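Local coordinates for protein poly-gamma-glutamate hydrolase (Bacillus phage phiNIT1, PDB 3A9L) that hydrolyses the gamma-glutamyl linkages of bacterial poly-gamma-glutamate as a zinc peptidase with a mixed alpha/beta core, at residues I52-V55 / V56-G60; L193-A196 / E197-E201; G186-T189 / Q190-D194; L125-S128 / K129-K133; A169-R172 / A173-Q176. One frame throughout, in Å; residues are numbered along the deposited sequence.

From the N terminus the contacts come in the order 1, 4, 5, 3, 2. Each is local, spanning a helical turn or a cap, and none closes a long loop or nests inside another. Contact 1 ends helix 48-59 and contact 4 ends helix 120-132; their centres lie about 17 Å apart without touching, and helix 190-209 packs against both. Contact 5 covers the exit from helix 168-173, and contact 3 starts helix 190-209. These two meet through Thr189, whose backbone and hydroxyl bond to Phe174 and Ala173. Contact 2 continues from contact 3, sharing Leu193 and Asp194, and touches contacts 1, 4 and 5.

Contact 1 (I52-V55 / V56-G60); sequences IYRV and VELTG
Ile52 O accepts from Val56 N (2.9 Å), Tyr53 O from Glu57 N and Arg54 O from Leu58 N, three consecutive i to i+4 bonds of a regular alpha-helix. The next one weakens: Thr59 N still points at Val55 O, but its N-H angle falls to 122°. Thr59 OG1 reaches the same carbonyl, with chi1 of 56° turning the hydroxyl back along the helix. Its 2.5 Å to Val55 O is suspiciously short, so the exact length is doubtful. OG1 also bonds Gly61 N, and Gly60, with phi of 75°, takes the chain out of the helix.

The charged groups meet loosely. Arg54 NH1 and Glu57 OE1 stand 4.2 Å apart, beyond a salt bridge, at an edge of the guanidinium. Glu57 bends at chi2, folding its carboxylate back over the preceding turn; Glu57 OE2 lies 3.5 Å from Tyr53 CB and 3.1 Å from Tyr53 O, the latter two acceptors and not hydrogen-bonded. The phenol oxygen of Tyr53 has a remote partner, Glu26.

Packing contacts complete the turn. Leu58 CD2 lies 3.9 Å above the guanidinium plane of Arg54, away from its centre, while Ile52 CG2 meets Val56 CG2 at 4.1 Å.

Within the unit strand 34-42, helix 48-59, strand 62-68, Ile52 lies on Leu63, Leu65 and Ser38, Val55 covers Tyr36, and Arg54 and Leu58 face helix 190-209.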
loop_
_atom_site.group_PDB
_atom_site.type_symbol
_atom_site.label_atom_id
_atom_site.label_comp_id
_atom_site.label_asym_id
_atom_site.label_seq_id
_atom_site.Cartn_x
_atom_site.Cartn_y
_atom_site.Cartn_z
ATOM N N ILE A 52 0.621 -4.596 13.264
ATOM C CA ILE A 52 -0.074 -3.521 12.545
ATOM C C ILE A 52 -1.194 -4.093 11.665
ATOM O O ILE A 52 -2.279 -3.507 11.574
ATOM C CB ILE A 52 0.885 -2.650 11.756
ATOM C CG1 ILE A 52 1.527 -1.634 12.713
ATOM C CG2 ILE A 52 0.165 -1.960 10.591
ATOM C CD1 ILE A 52 2.833 -1.111 12.256
ATOM N N TYR A 53 -0.924 -5.230 11.035
ATOM C CA TYR A 53 -1.931 -5.905 10.191
ATOM C C TYR A 53 -3.209 -6.191 10.957
ATOM O O TYR A 53 -4.307 -5.902 10.473
ATOM C CB TYR A 53 -1.378 -7.213 9.656
ATOM C CG TYR A 53 -0.613 -7.069 8.371
ATOM C CD1 TYR A 53 0.274 -6.015 8.173
ATOM C CD2 TYR A 53 -0.769 -7.989 7.365
ATOM C CE1 TYR A 53 0.967 -5.888 6.997
ATOM C CE2 TYR A 53 -0.078 -7.878 6.186
ATOM C CZ TYR A 53 0.784 -6.824 6.005
ATOM O OH TYR A 53 1.459 -6.728 4.819
ATOM N N ARG A 54 -3.046 -6.771 12.143
ATOM C CA ARG A 54 -4.136 -7.147 13.025
ATOM C C ARG A 54 -4.873 -5.901 13.559
ATOM O O ARG A 54 -6.115 -5.879 13.621
ATOM C CB ARG A 54 -3.579 -8.004 14.188
ATOM C CG ARG A 54 -4.628 -8.665 15.136
ATOM C CD ARG A 54 -5.495 -9.687 14.369
ATOM N NE ARG A 54 -6.584 -10.179 15.198
ATOM C CZ ARG A 54 -7.729 -10.650 14.717
ATOM N NH1 ARG A 54 -7.933 -10.691 13.401
ATOM N NH2 ARG A 54 -8.669 -11.078 15.551
ATOM N N VAL A 55 -4.120 -4.871 13.967
ATOM C CA VAL A 55 -4.762 -3.635 14.427
ATOM C C VAL A 55 -5.592 -2.963 13.323
ATOM O O VAL A 55 -6.670 -2.385 13.569
ATOM C CB VAL A 55 -3.749 -2.610 15.038
ATOM C CG1 VAL A 55 -4.459 -1.302 15.380
ATOM C CG2 VAL A 55 -3.157 -3.170 16.316
ATOM N N VAL A 56 -5.068 -3.011 12.114
ATOM C CA VAL A 56 -5.758 -2.450 10.963
ATOM C C VAL A 56 -6.981 -3.298 10.598
ATOM O O VAL A 56 -8.051 -2.752 10.257
ATOM C CB VAL A 56 -4.766 -2.284 9.786
ATOM C CG1 VAL A 56 -5.496 -2.088 8.432
ATOM C CG2 VAL A 56 -3.861 -1.103 10.075
ATOM N N GLU A 57 -6.817 -4.621 10.653
ATOM C CA GLU A 57 -7.919 -5.554 10.360
ATOM C C GLU A 57 -9.032 -5.376 11.407
ATOM O O GLU A 57 -10.214 -5.385 11.066
ATOM C CB GLU A 57 -7.418 -6.992 10.308
ATOM C CG GLU A 57 -6.681 -7.356 9.029
ATOM C CD GLU A 57 -5.564 -8.371 9.279
ATOM O OE1 GLU A 57 -5.700 -9.163 10.249
ATOM O OE2 GLU A 57 -4.538 -8.340 8.539
ATOM N N LEU A 58 -8.638 -5.134 12.657
ATOM C CA LEU A 58 -9.612 -4.800 13.733
ATOM C C LEU A 58 -10.275 -3.425 13.693
ATOM O O LEU A 58 -11.384 -3.264 14.204
ATOM C CB LEU A 58 -8.970 -4.959 15.108
ATOM C CG LEU A 58 -8.565 -6.343 15.579
ATOM C CD1 LEU A 58 -7.928 -6.198 16.940
ATOM C CD2 LEU A 58 -9.737 -7.274 15.594
ATOM N N THR A 59 -9.593 -2.426 13.132
ATOM C CA THR A 59 -10.038 -1.019 13.227
ATOM C C THR A 59 -10.542 -0.407 11.927
ATOM O O THR A 59 -11.398 0.479 11.945
ATOM C CB THR A 59 -8.904 -0.097 13.768
ATOM O OG1 THR A 59 -7.750 -0.228 12.931
ATOM C CG2 THR A 59 -8.493 -0.495 15.203
ATOM N N GLY A 60 -9.989 -0.857 10.807
ATOM C CA GLY A 60 -10.166 -0.159 9.525
ATOM C C GLY A 60 -9.324 1.116 9.451
ATOM O O GLY A 60 -9.588 2.005 8.649
#

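Contact 2 (L193-A196 / E197-E201); sequences LDYA and EAIKE
Glu197 N donates to Leu193 O at 2.9 Å and Ala198 N to Asp194 O at the same length, both N-H angles close to 160°, so this is unbroken alpha-helix. Ile199 N bonds Tyr195 O at 3.2 Å and adds a weak second bond to Ala196 O, whose main donor is Lys200 N.

One turn on, Lys200 NZ forms a salt bridge to Glu197 OE2 (3.1 Å). Lys200 gets there by curling at chi3 and chi4 after an extended start. The detailed placement of the Glu197 carboxylate is doubtful, since it sits too close to the lysine chain in the model. Glu201, near it, forms a salt bridge with Lys133.

Packing follows on the inner side. Ile199 CG1 rests 3.4 Å from Tyr195 O, and its CD1 comes within 4.3 Å of Tyr195 CE1, oblique to the ring. The hydroxyl of Tyr195 is bonded to Thr113, and its ring meets Phe174 edge-to-face.

Helix 190-209 runs here between two helices: Ala196 touches Leu51 and Arg54 of helix 48-59, whereas Ala198 and Ile199 touch helix 120-132. Tyr195 and Ile199 also reach Leu164 on strand 162-167.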
loop_
_atom_site.group_PDB
_atom_site.type_symbol
_atom_site.label_atom_id
_atom_site.label_comp_id
_atom_site.label_asym_id
_atom_site.label_seq_id
_atom_site.Cartn_x
_atom_site.Cartn_y
_atom_site.Cartn_z
ATOM N N LEU A 193 -3.111 -11.523 20.066
ATOM C CA LEU A 193 -4.520 -11.115 19.838
ATOM C C LEU A 193 -5.042 -10.092 20.864
ATOM O O LEU A 193 -5.645 -9.067 20.500
ATOM C CB LEU A 193 -5.427 -12.341 19.768
ATOM C CG LEU A 193 -5.066 -13.459 18.749
ATOM C CD1 LEU A 193 -5.981 -14.651 18.852
ATOM C CD2 LEU A 193 -5.069 -12.949 17.303
ATOM N N ASP A 194 -4.820 -10.385 22.142
ATOM C CA ASP A 194 -5.152 -9.448 23.231
ATOM C C ASP A 194 -4.463 -8.075 23.084
ATOM O O ASP A 194 -5.052 -7.013 23.387
ATOM C CB ASP A 194 -4.797 -10.087 24.577
ATOM C CG ASP A 194 -5.674 -11.297 24.922
ATOM O OD1 ASP A 194 -6.758 -11.456 24.344
ATOM O OD2 ASP A 194 -5.294 -12.086 25.817
ATOM N N TYR A 195 -3.207 -8.087 22.641
ATOM C CA TYR A 195 -2.450 -6.846 22.483
ATOM C C TYR A 195 -3.172 -6.025 21.413
ATOM O O TYR A 195 -3.604 -4.897 21.668
ATOM C CB TYR A 195 -0.993 -7.155 22.091
ATOM C CG TYR A 195 0.007 -6.039 22.360
ATOM C CD1 TYR A 195 0.035 -4.895 21.559
ATOM C CD2 TYR A 195 0.932 -6.149 23.376
ATOM C CE1 TYR A 195 0.932 -3.881 21.787
ATOM C CE2 TYR A 195 1.860 -5.131 23.613
ATOM C CZ TYR A 195 1.850 -4.004 22.812
ATOM O OH TYR A 195 2.752 -2.989 23.011
ATOM N N ALA A 196 -3.363 -6.620 20.238
ATOM C CA ALA A 196 -4.001 -5.920 19.158
ATOM C C ALA A 196 -5.434 -5.419 19.503
ATOM O O ALA A 196 -5.795 -4.287 19.154
ATOM C CB ALA A 196 -3.962 -6.749 17.889
ATOM N N GLU A 197 -6.201 -6.211 20.258
ATOM C CA GLU A 197 -7.546 -5.820 20.730
ATOM C C GLU A 197 -7.483 -4.645 21.707
ATOM O O GLU A 197 -8.309 -3.737 21.654
ATOM C CB GLU A 197 -8.255 -7.005 21.379
ATOM C CG GLU A 197 -9.532 -6.646 22.190
ATOM C CD GLU A 197 -10.758 -6.348 21.301
ATOM O OE1 GLU A 197 -10.704 -6.611 20.081
ATOM O OE2 GLU A 197 -11.763 -5.819 21.813
ATOM N N ALA A 198 -6.492 -4.663 22.594
ATOM C CA ALA A 198 -6.258 -3.514 23.490
ATOM C C ALA A 198 -6.127 -2.190 22.739
ATOM O O ALA A 198 -6.663 -1.188 23.161
ATOM C CB ALA A 198 -5.040 -3.747 24.357
ATOM N N ILE A 199 -5.418 -2.204 21.622
ATOM C CA ILE A 199 -5.222 -1.015 20.822
ATOM C C ILE A 199 -6.553 -0.576 20.191
ATOM O O ILE A 199 -6.899 0.630 20.176
ATOM C CB ILE A 199 -4.157 -1.269 19.730
ATOM C CG1 ILE A 199 -2.871 -1.869 20.343
ATOM C CG2 ILE A 199 -3.919 0.009 18.916
ATOM C CD1 ILE A 199 -2.328 -1.134 21.563
ATOM N N LYS A 200 -7.314 -1.554 19.700
ATOM C CA LYS A 200 -8.621 -1.226 19.088
ATOM C C LYS A 200 -9.571 -0.584 20.133
ATOM O O LYS A 200 -10.227 0.412 19.858
ATOM C CB LYS A 200 -9.249 -2.452 18.434
ATOM C CG LYS A 200 -10.622 -2.195 17.776
ATOM C CD LYS A 200 -11.366 -3.482 17.446
ATOM C CE LYS A 200 -11.642 -4.398 18.646
ATOM N NZ LYS A 200 -12.829 -4.077 19.523
ATOM N N GLU A 201 -9.620 -1.157 21.323
ATOM C CA GLU A 201 -10.461 -0.657 22.424
ATOM C C GLU A 201 -10.143 0.763 22.816
ATOM O O GLU A 201 -11.063 1.566 23.041
ATOM C CB GLU A 201 -10.318 -1.569 23.655
ATOM C CG GLU A 201 -11.021 -2.921 23.497
ATOM C CD GLU A 201 -10.867 -3.827 24.706
ATOM O OE1 GLU A 201 -10.673 -3.319 25.828
ATOM O OE2 GLU A 201 -10.957 -5.068 24.544
#

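Contact 3 (G186-T189 / Q190-D194); sequences GNVT and QEFLD
Val188 lies against the phenyl ring of Phe192, and this is the tight part of the contact. Its CG2 comes to 3.6 Å from Phe192 CD2, while CG1 stands 4.2 Å above the ring plane, displaced from the centre. With CG anti to the backbone N (chi1 177°), Phe192 turns its ring back under the incoming loop, and its CB reaches 3.3 Å from Thr189 O. The ring continues into the protein interior, meeting Phe174 edge-to-face and touching Leu51 and Arg54 of helix 48-59.

Thr189 provides the polar half of the packed side. Its OG1 accepts from Phe192 N at 3.2 Å with an almost straight N-H angle of 173°, the capping bond from this N-cap residue to the third residue of the helix. The same oxygen bonds Ala173 O, so its place is set twice. Thr189 O receives a long, weak bond from Leu193 N (3.3 Å).

Outward the contact slackens. Val188 CG2 is 4.3 Å from Leu193 CD2, and exposed Gln190 extends away beyond CG, its CB alone of the side chain near the loop. Glu191 leads away from the loop, its OE2 in a salt bridge with Lys111 and hydrogen-bonded to Gln170.

The chemistry is that of a capped helix start: Thr189 satisfies a first-turn N-H, and the nearby Glu191 carboxylate would probably be favoured by the helix dipole.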
loop_
_atom_site.group_PDB
_atom_site.type_symbol
_atom_site.label_atom_id
_atom_site.label_comp_id
_atom_site.label_asym_id
_atom_site.label_seq_id
_atom_site.Cartn_x
_atom_site.Cartn_y
_atom_site.Cartn_z
ATOM N N GLY A 186 3.388 -16.310 10.883
ATOM C CA GLY A 186 1.974 -16.521 10.687
ATOM C C GLY A 186 1.266 -17.187 11.847
ATOM O O GLY A 186 0.046 -17.331 11.818
ATOM N N ASN A 187 2.025 -17.559 12.876
ATOM C CA ASN A 187 1.554 -18.417 13.951
ATOM C C ASN A 187 1.624 -17.647 15.272
ATOM O O ASN A 187 2.651 -17.662 15.959
ATOM C CB ASN A 187 2.410 -19.709 14.032
ATOM C CG ASN A 187 2.459 -20.477 12.709
ATOM O OD1 ASN A 187 1.487 -20.505 11.970
ATOM N ND2 ASN A 187 3.618 -21.083 12.403
ATOM N N VAL A 188 0.522 -16.982 15.620
ATOM C CA VAL A 188 0.537 -15.988 16.680
ATOM C C VAL A 188 -0.207 -16.505 17.906
ATOM O O VAL A 188 -1.015 -17.436 17.813
ATOM C CB VAL A 188 0.005 -14.633 16.163
ATOM C CG1 VAL A 188 0.805 -14.219 14.905
ATOM C CG2 VAL A 188 -1.478 -14.724 15.835
ATOM N N THR A 189 0.098 -15.937 19.061
ATOM C CA THR A 189 -0.404 -16.458 20.326
ATOM C C THR A 189 -1.605 -15.646 20.762
ATOM O O THR A 189 -1.968 -14.649 20.126
ATOM C CB THR A 189 0.625 -16.301 21.450
ATOM O OG1 THR A 189 0.884 -14.897 21.629
ATOM C CG2 THR A 189 1.909 -17.038 21.146
ATOM N N GLN A 190 -2.194 -16.055 21.873
ATOM C CA GLN A 190 -3.332 -15.340 22.454
ATOM C C GLN A 190 -2.907 -13.949 22.917
ATOM O O GLN A 190 -3.639 -13.001 22.701
ATOM C CB GLN A 190 -3.928 -16.133 23.603
ATOM C CG GLN A 190 -4.401 -15.331 24.799
ATOM C CD GLN A 190 -4.875 -16.270 25.885
ATOM O OE1 GLN A 190 -4.127 -16.591 26.803
ATOM N NE2 GLN A 190 -6.101 -16.793 25.736
ATOM N N GLU A 191 -1.706 -13.837 23.486
ATOM C CA GLU A 191 -1.159 -12.531 23.892
ATOM C C GLU A 191 -1.106 -11.565 22.717
ATOM O O GLU A 191 -1.518 -10.426 22.862
ATOM C CB GLU A 191 0.218 -12.656 24.553
ATOM C CG GLU A 191 0.670 -11.382 25.317
ATOM C CD GLU A 191 1.522 -11.678 26.540
ATOM O OE1 GLU A 191 1.056 -12.412 27.441
ATOM O OE2 GLU A 191 2.659 -11.175 26.619
ATOM N N PHE A 192 -0.635 -12.036 21.557
ATOM C CA PHE A 192 -0.722 -11.230 20.324
ATOM C C PHE A 192 -2.106 -10.650 20.104
ATOM O O PHE A 192 -2.263 -9.429 19.966
ATOM C CB PHE A 192 -0.260 -11.995 19.058
ATOM C CG PHE A 192 -0.413 -11.195 17.790
ATOM C CD1 PHE A 192 0.551 -10.267 17.408
ATOM C CD2 PHE A 192 -1.546 -11.356 16.984
ATOM C CE1 PHE A 192 0.403 -9.510 16.233
ATOM C CE2 PHE A 192 -1.723 -10.606 15.821
ATOM C CZ PHE A 192 -0.752 -9.687 15.424
ATOM N N LEU A 193 -3.111 -11.523 20.066
ATOM C CA LEU A 193 -4.520 -11.115 19.838
ATOM C C LEU A 193 -5.042 -10.092 20.864
ATOM O O LEU A 193 -5.645 -9.067 20.500
ATOM C CB LEU A 193 -5.427 -12.341 19.768
ATOM C CG LEU A 193 -5.066 -13.459 18.749
ATOM C CD1 LEU A 193 -5.981 -14.651 18.852
ATOM C CD2 LEU A 193 -5.069 -12.949 17.303
ATOM N N ASP A 194 -4.820 -10.385 22.142
ATOM C CA ASP A 194 -5.152 -9.448 23.231
ATOM C C ASP A 194 -4.463 -8.075 23.084
ATOM O O ASP A 194 -5.052 -7.013 23.387
ATOM C CB ASP A 194 -4.797 -10.087 24.577
ATOM C CG ASP A 194 -5.674 -11.297 24.922
ATOM O OD1 ASP A 194 -6.758 -11.456 24.344
ATOM O OD2 ASP A 194 -5.294 -12.086 25.817
#

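Contact 4 (L125-S128 / K129-K133); sequences LIVS and KLNSK
Leu130 packs back over the carbonyl of Ile126, four residues earlier, and each of its carbons can be traced. Leu130 CB is 3.4 Å from Ile126 O. Leu130 CG comes closer still, 3.0 Å from Ile126 O, because chi1 of -63° swings it beside its own backbone N, which donates to that oxygen. Leu130 CD1 runs on to Ile126 CG2 at 3.9 Å, the two side chains lying alongside one another and pointing the same way. The second branch, Leu130 CD2, reaches Ala198 CB on helix 190-209, 3.4 Å away.

The backbone beneath is helical to its last turn. Lys129 N bonds Leu125 O at 2.8 Å, and Asn131 N reaches Val127 O at 3.2 Å with an N-H...O angle of 176°. At the end the bonding changes: Ser132 N reaches Ser128 O at 3.3 Å with an N-H...O angle of 137°, while Ser132 OG donates to Lys129 O (2.9 Å). Asn131 ND2 secures the chain that follows, bonding Ile135 O and Ala137 O.

Lys129 and Lys133 add salt bridges to Glu205 and Glu201 of helix 190-209. This is the C-terminal part of the helix in a beta-alpha-beta unit, connecting strands 113-116 and 138-139.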
loop_
_atom_site.group_PDB
_atom_site.type_symbol
_atom_site.label_atom_id
_atom_site.label_comp_id
_atom_site.label_asym_id
_atom_site.label_seq_id
_atom_site.Cartn_x
_atom_site.Cartn_y
_atom_site.Cartn_z
ATOM N N LEU A 125 -4.685 5.945 27.331
ATOM C CA LEU A 125 -5.723 4.936 27.024
ATOM C C LEU A 125 -5.158 3.587 26.609
ATOM O O LEU A 125 -5.605 2.555 27.085
ATOM C CB LEU A 125 -6.717 5.504 26.012
ATOM C CG LEU A 125 -7.563 6.598 26.700
ATOM C CD1 LEU A 125 -8.349 7.484 25.720
ATOM C CD2 LEU A 125 -8.502 5.969 27.732
ATOM N N ILE A 126 -4.134 3.619 25.759
ATOM C CA ILE A 126 -3.457 2.407 25.272
ATOM C C ILE A 126 -2.734 1.694 26.420
ATOM O O ILE A 126 -2.650 0.471 26.472
ATOM C CB ILE A 126 -2.478 2.765 24.128
ATOM C CG1 ILE A 126 -3.284 3.193 22.919
ATOM C CG2 ILE A 126 -1.545 1.595 23.795
ATOM C CD1 ILE A 126 -2.489 3.788 21.736
ATOM N N VAL A 127 -2.233 2.498 27.342
ATOM C CA VAL A 127 -1.491 2.024 28.476
ATOM C C VAL A 127 -2.505 1.266 29.306
ATOM O O VAL A 127 -2.326 0.110 29.606
ATOM C CB VAL A 127 -0.859 3.258 29.183
ATOM C CG1 VAL A 127 -0.927 3.189 30.713
ATOM C CG2 VAL A 127 0.575 3.487 28.643
ATOM N N SER A 128 -3.630 1.924 29.539
ATOM C CA SER A 128 -4.662 1.410 30.399
ATOM C C SER A 128 -5.342 0.164 29.835
ATOM O O SER A 128 -5.643 -0.756 30.603
ATOM C CB SER A 128 -5.635 2.515 30.752
ATOM O OG SER A 128 -6.697 2.027 31.530
ATOM N N LYS A 129 -5.535 0.094 28.512
ATOM C CA LYS A 129 -6.090 -1.131 27.889
ATOM C C LYS A 129 -5.117 -2.298 27.930
ATOM O O LYS A 129 -5.500 -3.437 28.251
ATOM C CB LYS A 129 -6.534 -0.908 26.436
ATOM C CG LYS A 129 -7.732 0.026 26.186
ATOM C CD LYS A 129 -8.819 -0.113 27.234
ATOM C CE LYS A 129 -10.178 0.367 26.726
ATOM N NZ LYS A 129 -11.099 0.362 27.872
ATOM N N LEU A 130 -3.849 -2.039 27.645
ATOM C CA LEU A 130 -2.903 -3.139 27.626
ATOM C C LEU A 130 -2.878 -3.824 28.987
ATOM O O LEU A 130 -3.050 -5.052 29.082
ATOM C CB LEU A 130 -1.502 -2.692 27.179
ATOM C CG LEU A 130 -1.407 -2.159 25.753
ATOM C CD1 LEU A 130 -0.053 -1.537 25.608
ATOM C CD2 LEU A 130 -1.657 -3.260 24.695
ATOM N N ASN A 131 -2.713 -3.014 30.042
ATOM C CA ASN A 131 -2.765 -3.523 31.405
ATOM C C ASN A 131 -3.984 -4.377 31.679
ATOM O O ASN A 131 -3.900 -5.379 32.377
ATOM C CB ASN A 131 -2.773 -2.389 32.420
ATOM C CG ASN A 131 -1.502 -1.574 32.416
ATOM O OD1 ASN A 131 -1.456 -0.532 33.049
ATOM N ND2 ASN A 131 -0.471 -2.032 31.706
ATOM N N SER A 132 -5.132 -3.956 31.172
ATOM C CA SER A 132 -6.377 -4.615 31.552
ATOM C C SER A 132 -6.479 -5.949 30.838
ATOM O O SER A 132 -7.356 -6.751 31.156
ATOM C CB SER A 132 -7.576 -3.756 31.200
ATOM O OG SER A 132 -7.882 -3.928 29.825
ATOM N N LYS A 133 -5.613 -6.159 29.844
ATOM C CA LYS A 133 -5.448 -7.473 29.210
ATOM C C LYS A 133 -4.256 -8.195 29.838
ATOM O O LYS A 133 -3.797 -9.225 29.333
ATOM C CB LYS A 133 -5.280 -7.369 27.690
ATOM C CG LYS A 133 -6.380 -6.587 26.943
ATOM C CD LYS A 133 -7.717 -7.293 26.968
ATOM C CE LYS A 133 -8.248 -7.417 25.559
ATOM N NZ LYS A 133 -9.727 -7.250 25.473
#

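Contact 5 (A169-R172 / A173-Q176); sequences AQRR and AFFQ
Phe174 lays one face of its ring over the helical turn that precedes it. Arg171 CA stands 4.1 Å from the ring centroid, 26° off the normal, a CH-pi contact, and Gln170 O lies over the same face nearer the rim. Arg171 CG follows at 4.1 Å from Phe174 CE2. On the same side of the ring, beyond its rim, Gln170 NE2 comes to 3.8 Å from Phe174 CE1, its amide only 22° from parallel with the phenyl plane; a bend at chi2 brings it there and Glu191 OE2 takes its N-H. The ring thus sits on the turn, and Tyr195 and Phe192 meet it edge-to-face.

Phe175 turns to a different carbonyl, with CD2 3.2 Å from Arg171 O, and Phe174 CB lies above the centre of its ring.

The backbone bonding is consistent with this folding back. Ala173 N divides its N-H between Ala169 O (3.1 Å) and, weakly, Gln170 O. Phe174 N has two weak bonds, to Gln170 O and Arg171 O. Phe175 N then bonds Arg172 O at 3.3 Å, an i to i+3 pair with the donor well above the carbonyl plane.

The change from i+4 toward i+3 bonding is consistent with a tightening last turn. It happens beside the zinc site: Arg171, bonded to Val46 O and Ile166 O, comes within about 4 Å of the side chain of the zinc ligand Glu45, consistent with a second-shell position.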
loop_
_atom_site.group_PDB
_atom_site.type_symbol
_atom_site.label_atom_id
_atom_site.label_comp_id
_atom_site.label_asym_id
_atom_site.label_seq_id
_atom_site.Cartn_x
_atom_site.Cartn_y
_atom_site.Cartn_z
ATOM N N ALA A 169 11.427 -9.338 24.018
ATOM C CA ALA A 169 10.787 -10.433 24.755
ATOM C C ALA A 169 9.294 -10.452 24.481
ATOM O O ALA A 169 8.679 -11.529 24.317
ATOM C CB ALA A 169 11.014 -10.283 26.223
ATOM N N GLN A 170 8.698 -9.260 24.439
ATOM C CA GLN A 170 7.248 -9.175 24.338
ATOM C C GLN A 170 6.770 -9.606 22.955
ATOM O O GLN A 170 5.765 -10.347 22.821
ATOM C CB GLN A 170 6.736 -7.770 24.677
ATOM C CG GLN A 170 5.219 -7.590 24.363
ATOM C CD GLN A 170 4.310 -8.463 25.210
ATOM O OE1 GLN A 170 3.940 -8.099 26.322
ATOM N NE2 GLN A 170 3.917 -9.605 24.677
ATOM N N ARG A 171 7.466 -9.095 21.940
ATOM C CA ARG A 171 7.252 -9.453 20.545
ATOM C C ARG A 171 7.532 -10.939 20.262
ATOM O O ARG A 171 6.824 -11.545 19.458
ATOM C CB ARG A 171 8.078 -8.553 19.633
ATOM C CG ARG A 171 7.796 -7.065 19.816
ATOM C CD ARG A 171 8.674 -6.181 18.920
ATOM N NE ARG A 171 10.002 -5.959 19.461
ATOM C CZ ARG A 171 11.136 -6.279 18.833
ATOM N NH1 ARG A 171 11.131 -6.821 17.601
ATOM N NH2 ARG A 171 12.287 -6.028 19.422
ATOM N N ARG A 172 8.520 -11.539 20.935
ATOM C CA ARG A 172 8.698 -12.980 20.844
ATOM C C ARG A 172 7.489 -13.725 21.417
ATOM O O ARG A 172 7.136 -14.770 20.892
ATOM C CB ARG A 172 10.021 -13.492 21.461
ATOM C CG ARG A 172 11.207 -13.481 20.504
ATOM C CD ARG A 172 12.443 -14.116 21.112
ATOM N NE ARG A 172 13.663 -13.306 20.997
ATOM C CZ ARG A 172 14.489 -13.243 19.948
ATOM N NH1 ARG A 172 14.260 -13.918 18.819
ATOM N NH2 ARG A 172 15.561 -12.472 20.026
ATOM N N ALA A 173 6.821 -13.146 22.427
ATOM C CA ALA A 173 5.658 -13.777 23.037
ATOM C C ALA A 173 4.363 -13.617 22.211
ATOM O O ALA A 173 3.396 -14.309 22.469
ATOM C CB ALA A 173 5.468 -13.323 24.509
ATOM N N PHE A 174 4.356 -12.711 21.226
ATOM C CA PHE A 174 3.295 -12.694 20.177
ATOM C C PHE A 174 3.231 -14.000 19.332
ATOM O O PHE A 174 2.204 -14.272 18.697
ATOM C CB PHE A 174 3.510 -11.558 19.144
ATOM C CG PHE A 174 3.365 -10.129 19.675
ATOM C CD1 PHE A 174 2.660 -9.821 20.832
ATOM C CD2 PHE A 174 3.941 -9.074 18.952
ATOM C CE1 PHE A 174 2.535 -8.494 21.276
ATOM C CE2 PHE A 174 3.824 -7.737 19.395
ATOM C CZ PHE A 174 3.130 -7.446 20.556
ATOM N N PHE A 175 4.318 -14.767 19.260
ATOM C CA PHE A 175 4.382 -15.886 18.291
ATOM C C PHE A 175 4.460 -17.242 18.964
ATOM O O PHE A 175 5.069 -17.387 20.005
ATOM C CB PHE A 175 5.543 -15.730 17.282
ATOM C CG PHE A 175 5.519 -14.432 16.529
ATOM C CD1 PHE A 175 4.580 -14.204 15.531
ATOM C CD2 PHE A 175 6.425 -13.426 16.839
ATOM C CE1 PHE A 175 4.543 -12.985 14.844
ATOM C CE2 PHE A 175 6.398 -12.203 16.155
ATOM C CZ PHE A 175 5.456 -11.984 15.157
ATOM N N GLN A 176 3.824 -18.220 18.343
ATOM C CA GLN A 176 3.798 -19.605 18.786
ATOM C C GLN A 176 5.190 -20.169 18.982
ATOM O O GLN A 176 6.023 -20.065 18.067
ATOM C CB GLN A 176 3.028 -20.413 17.724
ATOM C CG GLN A 176 1.548 -20.088 17.711
ATOM C CD GLN A 176 0.858 -20.729 18.854
ATOM O OE1 GLN A 176 1.146 -21.883 19.174
ATOM N NE2 GLN A 176 -0.005 -19.989 19.532
#